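Local coordinates for capsule biosynthesis protein CapD proenzyme (Bacillus anthracis, PDB 3G9K), which cleaves the poly-gamma-D-glutamate capsule and links the released material by an amide bond to meso-diaminopimelic acid of the peptidoglycan, at residues 26-30 / 54-59; 127-132 / 178-183; 220-224 / 235-239; 254-258 / 270-274; 277-281 / 304-309. All coordinates share one frame. Residues are numbered along the deposited sequence.

Interaction 1. Residues 26-30 / 54-59; sequences SHPLA and VLGVVE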
# COMPACT_ATOMS: atom_id res chain seq x y z
N SER A 26 -5.75 -5.56 -4.91
CA SER A 26 -5.24 -5.45 -6.29
C SER A 26 -5.06 -6.84 -6.97
O SER A 26 -4.47 -6.96 -8.05
CB SER A 26 -3.95 -4.67 -6.35
OG SER A 26 -3.01 -5.20 -5.46
N HIS A 27 -5.52 -7.89 -6.33
CA HIS A 27 -5.56 -9.19 -7.02
C HIS A 27 -6.86 -9.92 -6.67
O HIS A 27 -7.18 -10.04 -5.52
CB HIS A 27 -4.35 -10.07 -6.67
CG HIS A 27 -4.15 -11.22 -7.62
ND1 HIS A 27 -4.95 -12.33 -7.61
CD2 HIS A 27 -3.22 -11.43 -8.60
CE1 HIS A 27 -4.54 -13.18 -8.55
NE2 HIS A 27 -3.50 -12.65 -9.17
N PRO A 28 -7.61 -10.42 -7.68
CA PRO A 28 -8.88 -11.13 -7.42
C PRO A 28 -8.78 -12.36 -6.50
O PRO A 28 -9.77 -12.70 -5.89
CB PRO A 28 -9.35 -11.54 -8.83
CG PRO A 28 -8.15 -11.53 -9.64
CD PRO A 28 -7.35 -10.34 -9.12
N LEU A 29 -7.63 -13.03 -6.42
CA LEU A 29 -7.49 -14.17 -5.51
C LEU A 29 -7.37 -13.72 -4.05
O LEU A 29 -7.81 -14.41 -3.15
CB LEU A 29 -6.30 -15.07 -5.91
CG LEU A 29 -6.43 -15.82 -7.25
CD1 LEU A 29 -5.20 -16.77 -7.52
CD2 LEU A 29 -7.75 -16.61 -7.27
N ALA A 30 -6.76 -12.55 -3.83
CA ALA A 30 -6.70 -11.93 -2.51
C ALA A 30 -8.08 -11.51 -2.08
O ALA A 30 -8.45 -11.73 -0.92
CB ALA A 30 -5.74 -10.71 -2.50
N VAL A 54 -1.43 -14.07 0.82
CA VAL A 54 -1.84 -14.42 -0.54
C VAL A 54 -1.23 -13.48 -1.61
O VAL A 54 -0.68 -13.94 -2.61
CB VAL A 54 -3.41 -14.45 -0.64
CG1 VAL A 54 -3.86 -14.41 -2.09
CG2 VAL A 54 -3.95 -15.68 0.13
N LEU A 55 -1.24 -12.19 -1.32
CA LEU A 55 -0.68 -11.14 -2.16
C LEU A 55 0.81 -11.37 -2.32
O LEU A 55 1.33 -11.24 -3.44
CB LEU A 55 -0.99 -9.75 -1.58
CG LEU A 55 -2.42 -9.26 -1.81
CD1 LEU A 55 -2.61 -8.01 -0.98
CD2 LEU A 55 -2.73 -9.03 -3.29
N GLY A 56 1.49 -11.80 -1.26
CA GLY A 56 2.93 -12.13 -1.34
C GLY A 56 3.20 -13.27 -2.28
O GLY A 56 4.30 -13.42 -2.86
N VAL A 57 2.20 -14.12 -2.45
CA VAL A 57 2.36 -15.26 -3.38
C VAL A 57 1.93 -14.93 -4.81
O VAL A 57 2.65 -15.20 -5.77
CB VAL A 57 1.58 -16.49 -2.85
CG1 VAL A 57 1.58 -17.58 -3.90
CG2 VAL A 57 2.20 -17.01 -1.55
N VAL A 58 0.75 -14.37 -4.96
CA VAL A 58 0.15 -14.20 -6.29
C VAL A 58 0.44 -12.83 -6.90
O VAL A 58 0.27 -12.63 -8.12
CB VAL A 58 -1.40 -14.47 -6.26
CG1 VAL A 58 -1.70 -15.87 -5.68
CG2 VAL A 58 -2.14 -13.37 -5.45
N GLU A 59 0.81 -11.86 -6.06
CA GLU A 59 1.16 -10.54 -6.53
C GLU A 59 2.59 -10.21 -6.09
O GLU A 59 2.87 -9.15 -5.57
CB GLU A 59 0.19 -9.49 -5.99
CG GLU A 59 0.25 -8.25 -6.80
CD GLU A 59 -0.55 -7.11 -6.20
OE1 GLU A 59 -0.46 -6.91 -4.97
OE2 GLU A 59 -1.26 -6.43 -6.96

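Interaction 2. Residues 127-132 / 178-183; sequences AINYAE and LARTLK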
# COMPACT_ATOMS: atom_id res chain seq x y z
N ALA A 127 -2.41 -19.08 1.25
CA ALA A 127 -1.19 -18.68 0.56
C ALA A 127 -0.34 -19.90 0.19
O ALA A 127 0.12 -20.00 -0.93
CB ALA A 127 -0.39 -17.73 1.40
N ILE A 128 -0.16 -20.81 1.15
CA ILE A 128 0.61 -22.01 0.98
C ILE A 128 0.06 -22.82 -0.19
O ILE A 128 0.83 -23.32 -0.98
CB ILE A 128 0.68 -22.86 2.28
CG1 ILE A 128 1.55 -22.19 3.35
CG2 ILE A 128 1.18 -24.25 2.00
CD1 ILE A 128 1.38 -22.84 4.75
N ASN A 129 -1.27 -22.90 -0.32
CA ASN A 129 -1.91 -23.67 -1.41
C ASN A 129 -1.58 -23.10 -2.80
O ASN A 129 -1.27 -23.83 -3.74
CB ASN A 129 -3.44 -23.69 -1.21
CG ASN A 129 -3.90 -24.53 -0.01
OD1 ASN A 129 -5.06 -24.38 0.44
ND2 ASN A 129 -3.04 -25.41 0.50
N TYR A 130 -1.64 -21.77 -2.93
CA TYR A 130 -1.25 -21.09 -4.17
C TYR A 130 0.24 -21.22 -4.48
O TYR A 130 0.60 -21.38 -5.63
CB TYR A 130 -1.65 -19.60 -4.17
CG TYR A 130 -3.14 -19.35 -4.21
CD1 TYR A 130 -3.94 -19.84 -5.25
CD2 TYR A 130 -3.75 -18.56 -3.24
CE1 TYR A 130 -5.31 -19.59 -5.29
CE2 TYR A 130 -5.10 -18.32 -3.28
CZ TYR A 130 -5.88 -18.84 -4.30
OH TYR A 130 -7.24 -18.59 -4.31
N ALA A 131 1.08 -21.24 -3.45
CA ALA A 131 2.52 -21.51 -3.64
C ALA A 131 2.73 -22.95 -4.16
O ALA A 131 3.42 -23.16 -5.14
CB ALA A 131 3.30 -21.31 -2.34
N GLU A 132 2.09 -23.91 -3.52
CA GLU A 132 2.36 -25.32 -3.75
C GLU A 132 1.63 -25.83 -4.97
O GLU A 132 2.22 -26.55 -5.78
CB GLU A 132 1.92 -26.17 -2.57
CG GLU A 132 2.37 -27.60 -2.68
CD GLU A 132 3.53 -27.91 -1.75
OE1 GLU A 132 3.30 -27.89 -0.52
OE2 GLU A 132 4.67 -28.19 -2.25
N LEU A 178 9.07 -21.40 -2.17
CA LEU A 178 8.26 -20.53 -1.32
C LEU A 178 7.28 -21.32 -0.44
O LEU A 178 7.06 -20.94 0.72
CB LEU A 178 7.51 -19.45 -2.14
CG LEU A 178 6.64 -18.41 -1.41
CD1 LEU A 178 7.44 -17.62 -0.36
CD2 LEU A 178 5.97 -17.45 -2.45
N ALA A 179 6.64 -22.35 -1.00
CA ALA A 179 5.77 -23.22 -0.19
C ALA A 179 6.54 -23.80 0.99
O ALA A 179 6.09 -23.73 2.10
CB ALA A 179 5.14 -24.30 -1.02
N ARG A 180 7.75 -24.30 0.75
CA ARG A 180 8.60 -24.80 1.82
C ARG A 180 8.81 -23.76 2.90
O ARG A 180 8.64 -24.06 4.09
CB ARG A 180 9.95 -25.26 1.26
CG ARG A 180 10.82 -25.98 2.28
CD ARG A 180 12.09 -26.52 1.61
NE ARG A 180 11.74 -27.29 0.41
CZ ARG A 180 12.04 -26.97 -0.85
NH1 ARG A 180 12.74 -25.89 -1.15
NH2 ARG A 180 11.63 -27.76 -1.83
N THR A 181 9.18 -22.54 2.50
CA THR A 181 9.41 -21.47 3.47
C THR A 181 8.15 -21.18 4.25
O THR A 181 8.19 -21.05 5.48
CB THR A 181 9.96 -20.18 2.79
OG1 THR A 181 11.18 -20.50 2.09
CG2 THR A 181 10.22 -18.98 3.83
N LEU A 182 7.04 -21.02 3.54
CA LEU A 182 5.77 -20.70 4.19
C LEU A 182 5.34 -21.86 5.15
O LEU A 182 4.85 -21.61 6.23
CB LEU A 182 4.69 -20.42 3.14
CG LEU A 182 4.85 -19.18 2.26
CD1 LEU A 182 3.71 -19.04 1.29
CD2 LEU A 182 4.96 -17.85 3.11
N LYS A 183 5.55 -23.10 4.74
CA LYS A 183 5.24 -24.23 5.63
C LYS A 183 6.12 -24.20 6.88
O LYS A 183 5.65 -24.52 7.98
CB LYS A 183 5.37 -25.55 4.86
CG LYS A 183 4.18 -25.76 3.93
CD LYS A 183 4.43 -26.88 2.92
CE LYS A 183 3.14 -27.45 2.44
NZ LYS A 183 3.36 -28.77 1.74

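Interaction 3. Residues 220-224 / 235-239; sequences VRKPV and TAPPP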
# COMPACT_ATOMS: atom_id res chain seq x y z
N VAL A 220 4.55 -0.64 17.42
CA VAL A 220 3.13 -0.28 17.54
C VAL A 220 3.10 1.21 17.77
O VAL A 220 3.88 1.73 18.56
CB VAL A 220 2.45 -1.06 18.68
CG1 VAL A 220 0.99 -0.66 18.84
CG2 VAL A 220 2.58 -2.55 18.40
N ARG A 221 2.29 1.92 16.97
CA ARG A 221 2.28 3.38 16.96
C ARG A 221 0.83 3.82 17.03
O ARG A 221 -0.08 3.06 16.72
CB ARG A 221 2.95 3.93 15.71
CG ARG A 221 4.36 3.42 15.45
CD ARG A 221 5.03 4.24 14.33
NE ARG A 221 6.27 3.64 13.83
CZ ARG A 221 7.46 3.71 14.42
NH1 ARG A 221 7.61 4.39 15.56
NH2 ARG A 221 8.51 3.09 13.88
N LYS A 222 0.63 5.04 17.51
CA LYS A 222 -0.70 5.66 17.52
C LYS A 222 -1.00 6.22 16.12
O LYS A 222 -0.18 6.89 15.55
CB LYS A 222 -0.76 6.81 18.54
CG LYS A 222 -1.48 6.44 19.84
CD LYS A 222 -2.98 6.08 19.60
CE LYS A 222 -3.31 4.68 20.16
NZ LYS A 222 -4.76 4.35 20.02
N PRO A 223 -2.17 5.92 15.57
CA PRO A 223 -2.46 6.62 14.30
C PRO A 223 -2.46 8.15 14.43
O PRO A 223 -2.79 8.67 15.49
CB PRO A 223 -3.84 6.09 13.94
CG PRO A 223 -3.92 4.74 14.63
CD PRO A 223 -3.24 4.97 15.94
N VAL A 224 -2.07 8.85 13.37
CA VAL A 224 -2.27 10.30 13.28
C VAL A 224 -3.78 10.49 13.19
O VAL A 224 -4.46 9.76 12.46
CB VAL A 224 -1.62 10.94 12.02
CG1 VAL A 224 -1.71 12.49 12.10
CG2 VAL A 224 -0.19 10.54 11.85
N THR A 235 -4.66 8.17 10.15
CA THR A 235 -3.69 7.87 9.10
C THR A 235 -2.32 7.43 9.67
O THR A 235 -2.14 7.33 10.89
CB THR A 235 -3.64 9.02 8.05
OG1 THR A 235 -2.86 8.62 6.89
CG2 THR A 235 -3.12 10.31 8.67
N ALA A 236 -1.39 7.15 8.79
CA ALA A 236 -0.17 6.46 9.16
C ALA A 236 0.84 7.45 9.69
O ALA A 236 1.12 8.44 9.04
CB ALA A 236 0.38 5.72 7.93
N PRO A 237 1.39 7.19 10.90
CA PRO A 237 2.35 8.13 11.48
C PRO A 237 3.78 7.96 10.97
O PRO A 237 4.09 6.97 10.29
CB PRO A 237 2.29 7.80 12.97
CG PRO A 237 2.05 6.33 12.98
CD PRO A 237 1.14 6.05 11.80
N PRO A 238 4.67 8.92 11.30
CA PRO A 238 6.09 8.76 11.01
C PRO A 238 6.61 7.39 11.41
O PRO A 238 6.26 6.86 12.49
CB PRO A 238 6.75 9.88 11.81
CG PRO A 238 5.74 10.92 11.86
CD PRO A 238 4.40 10.23 11.92
N PRO A 239 7.41 6.77 10.53
CA PRO A 239 8.04 7.26 9.29
C PRO A 239 7.13 7.21 8.03
O PRO A 239 7.58 7.57 6.93
CB PRO A 239 9.22 6.31 9.11
CG PRO A 239 8.66 5.01 9.57
CD PRO A 239 7.74 5.36 10.77

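Interaction 4. Residues 254-258 / 270-274; sequences KKEVY and KMEEI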
# COMPACT_ATOMS: atom_id res chain seq x y z
N LYS A 254 -9.37 24.16 2.55
CA LYS A 254 -9.32 25.58 2.96
C LYS A 254 -9.18 26.51 1.76
O LYS A 254 -9.78 27.57 1.71
CB LYS A 254 -8.13 25.82 3.88
CG LYS A 254 -8.17 27.18 4.53
CD LYS A 254 -7.09 27.37 5.56
CE LYS A 254 -7.23 28.76 6.22
NZ LYS A 254 -5.90 29.29 6.59
N LYS A 255 -8.37 26.09 0.81
CA LYS A 255 -8.15 26.88 -0.39
C LYS A 255 -9.26 26.64 -1.42
O LYS A 255 -9.26 27.25 -2.48
CB LYS A 255 -6.77 26.56 -0.94
CG LYS A 255 -5.68 26.80 0.11
CD LYS A 255 -4.30 26.92 -0.51
CE LYS A 255 -3.20 26.75 0.53
NZ LYS A 255 -2.09 27.71 0.28
N GLU A 256 -10.22 25.79 -1.08
CA GLU A 256 -11.40 25.56 -1.93
C GLU A 256 -11.03 25.30 -3.39
O GLU A 256 -11.66 25.84 -4.31
CB GLU A 256 -12.36 26.75 -1.85
CG GLU A 256 -12.93 26.96 -0.47
CD GLU A 256 -13.77 28.22 -0.40
OE1 GLU A 256 -13.29 29.29 -0.85
OE2 GLU A 256 -14.92 28.13 0.10
N VAL A 257 -10.01 24.47 -3.60
CA VAL A 257 -9.54 24.16 -4.94
C VAL A 257 -10.60 23.46 -5.77
O VAL A 257 -10.55 23.50 -6.99
CB VAL A 257 -8.29 23.30 -4.92
CG1 VAL A 257 -7.15 24.07 -4.34
CG2 VAL A 257 -8.54 22.00 -4.14
N TYR A 258 -11.55 22.81 -5.10
CA TYR A 258 -12.63 22.12 -5.79
C TYR A 258 -13.47 23.08 -6.66
O TYR A 258 -14.00 22.67 -7.69
CB TYR A 258 -13.56 21.41 -4.82
CG TYR A 258 -14.60 20.59 -5.54
CD1 TYR A 258 -14.25 19.40 -6.18
CD2 TYR A 258 -15.92 21.04 -5.64
CE1 TYR A 258 -15.21 18.64 -6.87
CE2 TYR A 258 -16.88 20.29 -6.34
CZ TYR A 258 -16.52 19.10 -6.95
OH TYR A 258 -17.48 18.36 -7.62
N LYS A 270 -2.95 24.81 -8.67
CA LYS A 270 -3.27 24.98 -7.26
C LYS A 270 -2.90 23.73 -6.45
O LYS A 270 -2.65 23.81 -5.29
CB LYS A 270 -4.74 25.33 -7.09
CG LYS A 270 -5.08 26.81 -7.30
CD LYS A 270 -6.53 27.10 -7.08
CE LYS A 270 -6.83 28.60 -6.88
NZ LYS A 270 -8.22 28.89 -6.48
N MSE A 271 -2.99 22.53 -7.09
CA MSE A 271 -2.60 21.27 -6.46
C MSE A 271 -1.08 21.19 -6.35
O MSE A 271 -0.55 20.68 -5.35
CB MSE A 271 -3.16 20.06 -7.22
CG MSE A 271 -4.59 19.69 -6.86
SE MSE A 271 -4.84 19.34 -4.94
CE MSE A 271 -6.74 19.01 -4.97
N GLU A 272 -0.37 21.79 -7.34
CA GLU A 272 1.06 21.75 -7.32
C GLU A 272 1.52 22.56 -6.16
O GLU A 272 2.49 22.26 -5.55
CB GLU A 272 1.64 22.36 -8.57
CG GLU A 272 3.14 22.25 -8.70
CD GLU A 272 3.94 23.30 -7.95
OE1 GLU A 272 3.45 24.41 -7.79
OE2 GLU A 272 5.05 23.00 -7.52
N GLU A 273 0.82 23.64 -5.90
CA GLU A 273 1.21 24.54 -4.83
C GLU A 273 1.03 23.85 -3.48
O GLU A 273 1.96 23.84 -2.67
CB GLU A 273 0.40 25.85 -4.92
CG GLU A 273 0.67 26.66 -6.20
CD GLU A 273 -0.42 27.70 -6.50
OE1 GLU A 273 -0.96 28.29 -5.54
OE2 GLU A 273 -0.74 27.93 -7.69
N ILE A 274 -0.14 23.24 -3.27
CA ILE A 274 -0.47 22.54 -2.01
C ILE A 274 0.50 21.39 -1.72
O ILE A 274 0.90 21.20 -0.57
CB ILE A 274 -1.93 22.00 -2.04
CG1 ILE A 274 -2.93 23.16 -1.99
CG2 ILE A 274 -2.19 21.05 -0.86
CD1 ILE A 274 -4.36 22.79 -2.35
O HOH W 1 -7.56 28.99 -3.78

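Interaction 5. Residues 277-281 / 304-309; sequences IAYQD and YISTMK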
# COMPACT_ATOMS: atom_id res chain seq x y z
N ILE A 277 4.13 22.78 -0.80
CA ILE A 277 4.07 23.27 0.58
C ILE A 277 4.21 22.10 1.56
O ILE A 277 5.09 22.08 2.40
CB ILE A 277 2.76 24.01 0.90
CG1 ILE A 277 2.71 25.36 0.17
CG2 ILE A 277 2.66 24.27 2.40
CD1 ILE A 277 1.35 26.06 0.24
N ALA A 278 3.34 21.11 1.42
CA ALA A 278 3.35 19.97 2.33
C ALA A 278 4.65 19.16 2.24
O ALA A 278 5.19 18.76 3.27
CB ALA A 278 2.14 19.08 2.07
N TYR A 279 5.14 18.91 1.02
CA TYR A 279 6.39 18.15 0.86
C TYR A 279 7.55 18.90 1.50
O TYR A 279 8.43 18.29 2.12
CB TYR A 279 6.71 17.88 -0.60
CG TYR A 279 5.95 16.70 -1.22
CD1 TYR A 279 6.64 15.71 -1.92
CD2 TYR A 279 4.57 16.59 -1.09
CE1 TYR A 279 5.96 14.64 -2.49
CE2 TYR A 279 3.87 15.52 -1.67
CZ TYR A 279 4.57 14.56 -2.37
OH TYR A 279 3.90 13.49 -2.94
N GLN A 280 7.55 20.22 1.36
CA GLN A 280 8.56 21.05 2.03
C GLN A 280 8.54 20.84 3.55
O GLN A 280 9.57 20.52 4.16
CB GLN A 280 8.31 22.53 1.72
CG GLN A 280 8.77 22.94 0.34
CD GLN A 280 8.58 24.43 0.08
OE1 GLN A 280 8.11 25.18 0.96
NE2 GLN A 280 8.95 24.87 -1.12
N ASP A 281 7.36 21.02 4.14
CA ASP A 281 7.13 20.82 5.57
C ASP A 281 7.64 19.46 6.08
O ASP A 281 8.16 19.36 7.19
CB ASP A 281 5.63 20.95 5.86
CG ASP A 281 5.34 21.46 7.24
OD1 ASP A 281 5.24 22.69 7.41
OD2 ASP A 281 5.20 20.65 8.17
N TYR A 304 -1.95 24.51 12.76
CA TYR A 304 -0.71 24.24 12.04
C TYR A 304 -0.90 24.50 10.55
O TYR A 304 -0.05 25.14 9.93
CB TYR A 304 -0.22 22.81 12.28
CG TYR A 304 1.18 22.57 11.76
CD1 TYR A 304 2.28 22.69 12.60
CD2 TYR A 304 1.41 22.26 10.43
CE1 TYR A 304 3.56 22.49 12.14
CE2 TYR A 304 2.68 22.07 9.95
CZ TYR A 304 3.76 22.18 10.81
OH TYR A 304 5.05 21.97 10.35
N ILE A 305 -1.99 23.98 9.98
CA ILE A 305 -2.33 24.20 8.56
C ILE A 305 -2.45 25.72 8.26
O ILE A 305 -2.00 26.18 7.21
CB ILE A 305 -3.62 23.44 8.12
CG1 ILE A 305 -3.29 21.99 7.67
CG2 ILE A 305 -4.29 24.12 6.93
CD1 ILE A 305 -2.68 21.13 8.75
N SER A 306 -3.04 26.46 9.20
CA SER A 306 -3.11 27.95 9.15
C SER A 306 -1.77 28.60 8.86
O SER A 306 -1.69 29.53 8.05
CB SER A 306 -3.59 28.52 10.49
OG SER A 306 -4.99 28.47 10.61
N THR A 307 -0.73 28.12 9.51
CA THR A 307 0.60 28.70 9.38
C THR A 307 1.47 28.15 8.26
O THR A 307 2.61 28.49 8.14
CB THR A 307 1.37 28.58 10.69
OG1 THR A 307 1.50 27.21 11.04
CG2 THR A 307 0.61 29.22 11.77
N MSE A 308 1.00 27.28 7.47
CA MSE A 308 1.78 26.60 6.43
C MSE A 308 1.98 27.47 5.19
O MSE A 308 1.01 28.00 4.63
CB MSE A 308 1.14 25.27 6.05
CG MSE A 308 1.10 24.26 7.18
SE MSE A 308 0.63 22.47 6.55
CE MSE A 308 2.27 22.08 5.61
N LYS A 309 3.19 27.60 4.81
CA LYS A 309 3.53 28.35 3.61
C LYS A 309 4.74 27.77 2.87
O LYS A 309 5.19 28.33 1.87
CB LYS A 309 3.80 29.80 3.99
CG LYS A 309 3.32 30.83 3.03
CD LYS A 309 3.31 32.15 3.73
CE LYS A 309 3.27 33.29 2.75
NZ LYS A 309 3.22 34.61 3.43

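Interaction 1. Residues 26-30 / 54-59
The imidazole of His27 is covered on one face by the methyl CG2 of Val58, which lies 3.7 Å from the ring centroid and 10° off the ring normal, a CH-pi contact. The same ring works along its edge: His27 ND1 accepts from Leu29 N at 3.0 Å, an N-cap bond that starts helix 28-39. Past the cap, Ala30 CB meets Leu55 CD2 at 3.5 Å and Val54 CG1 at 4.2 Å, while Leu29 CD1 lies 4.1 Å from Val58 CG1, so the C-terminal part of helix 44-58 covers the start of helix 28-39. Just beyond helix 44-58, Glu59 takes a hydrogen bond through OE2 from Ser26 OG (2.6 Å). Its other oxygen, OE1, is hydrogen-bonded to Thr2 of the partner chain. Thr2 is close to that chain's N terminus, where Ntn hydrolases carry their nucleophile, so this buried junction of a capped helix start with a helix end is consistent with a place near the active site, as in Ntn hydrolases of the gamma-glutamyltransferase family.

Interaction 2. Residues 127-132 / 178-183
Polar chemistry between these two helices comes down to a single bond at the edge. Lys183 NZ donates to Glu132 OE1 at 2.4 Å, a very short salt bridge; both CA-to-CB bonds point sideways, but the ends of the two side chains converge. Several peptide groups bond within their own helix, as Ala131 N to Ala127 O (3.0 Å) and Lys183 N to Ala179 O (2.8 Å); Ala131 also has a backbone hydrogen bond with Gln175. Elsewhere, Thr181 OG1 is hydrogen-bonded to the carbonyl of Ala31 of the partner chain, and Arg180 pairs with Asp177. Between the helices the surface is apolar: Ala131 CB lies 3.8 Å from Ala179 CB, where the CA atoms come within 5.0 Å, and Ile128 CG1 meets Leu182 CB at 3.6 Å. The short axes pass 8.6 Å apart at 156°, an antiparallel pair whose close approach rests on alanines. An apolar seam with its one cross-helix ion pair at the exposed edge is consistent with association mainly through apolar burial.

Interaction 3. Residues 220-224 / 235-239
Val224 gives up the most surface here, 82 Å², and does so with backbone and side chain together. Val224 N donates to Thr235 O at 2.9 Å and Thr235 N to Val224 O at 2.8 Å, a reciprocal hydrogen-bonded antiparallel pair with CA atoms 5.0 Å apart. Both side chains point to the same face, bringing Val224 CB within 3.7 Å of Thr235 CG2. This pair lies toward the open end of the beta hairpin formed by strands 219-228 and 231-235, within an antiparallel sheet of the Ntn-hydrolase fold. Thr235, with 65 Å² covered, also hydrogen-bonds through its hydroxyl to Thr63 of the partner chain, and its backbone ladder there carries the sheet across the interface. Beyond Thr235 the chain leaves the ladder, and Pro237 (60 Å²) packs against Val224 and Arg221: Pro237 CA is 3.5 Å from Val224 CG2, and Pro237 CG 3.7 Å from Arg221 CB. The aliphatic part of Arg221 continues along the prolines, CD lying 3.4 Å from Pro238 O, while its NH2 forms a salt bridge with Asp83.

Interaction 4. Residues 254-258 / 270-274
Lys270 opens the helical side of this contact. Its CB lies 3.9 Å from Val257 CG1, and its long side chain, extended with chi2, chi3 and chi4 all t, carries the ammonium past the apolar patch. There NZ donates to a water at 2.8 Å, and that water donates to Lys255 O, also at 2.8 Å. The direct gap between Lys255 O and Lys270 NZ is 4.4 Å, so the water bridges two groups that do not bond to each other; the stronger partner of the ammonium is Asp260, in a salt bridge. The CA-to-CB bond of Met271, a selenomethionine, points sideways to segment 254-258, but with chi1 and chi2 both m its CE comes to 3.6 Å from Val257 CG2. One turn beyond Lys270, Ile274 points toward the loop and sets CD1 3.7 Å from Val257 CG1, and Ile274 CG1 lies 4.3 Å from Lys255 CD. Val257, with 87 Å² covered, is thus the side chain that Lys270, Met271 and Ile274 all touch. It is presented right after a Schellman motif, in which Glu256 takes a positive phi of 49° and ends helix 242-254. Ala252 of that helix touches Val257, Met271 and Ile274, so the contact packs the connecting loop against both helices 242-254 and 264-284, while Phe109 of the partner chain packs on Met271.

Interaction 5. Residues 277-281 / 304-309
Two side chains of helix 264-284 and two from the end of the modelled chain set the geometry here through their rotamers. Asp281 stands in chi1 t (-150°) with chi2 near 90°, which brings OD2 to 2.6 Å from Tyr304 OH, the donor of the hydrogen bond. Tyr304 is also t at chi1, and its chi2 of 95° leaves the carboxylate oxygen near the ring plane, at the edge. Met308, a selenomethionine, leaves its backbone in chi1 m and chi2 t, and a final p turn (chi3 71°) curls CE to 3.5 Å from Asp281 OD1, 3.9 Å from Ile277 CG2 and 4.0 Å from Ala278 CA. Ile277, in the m,t rotamer, presents that same CG2 to Lys309 C at 4.1 Å. Thr307, p at chi1, donates through OG1 to Tyr304 O at 2.8 Å as helix 302-306 ends. In this Ntn-family chain a short helix and extended tail thus lie against a long helix, joined by the Tyr304-Asp281 hydrogen bond and by packing of Met308 on Ile277 and Ala278.

Along the chain the five contacts follow one another in series, and in space they form two clusters with interaction 3 apart from both. Interactions 1 and 2, with centres 13 Å apart, touch mainly through Val57 of helix 44-58, which packs on Ala127, Ala131 and Leu182, and through Leu29 on Tyr130. Interactions 4 and 5, 12 Å apart between centres, both use helix 264-284 and touch where Lys255 NZ meets Ile277 CD1 at 3.8 Å. Interaction 3, in the antiparallel sheet, is 25 Å from interactions 1 and 4 and 19 Å from interaction 5, centre to centre. Both clusters and the sheet also meet the partner chain, consistent with an extensive interface between the enzyme's two polypeptides.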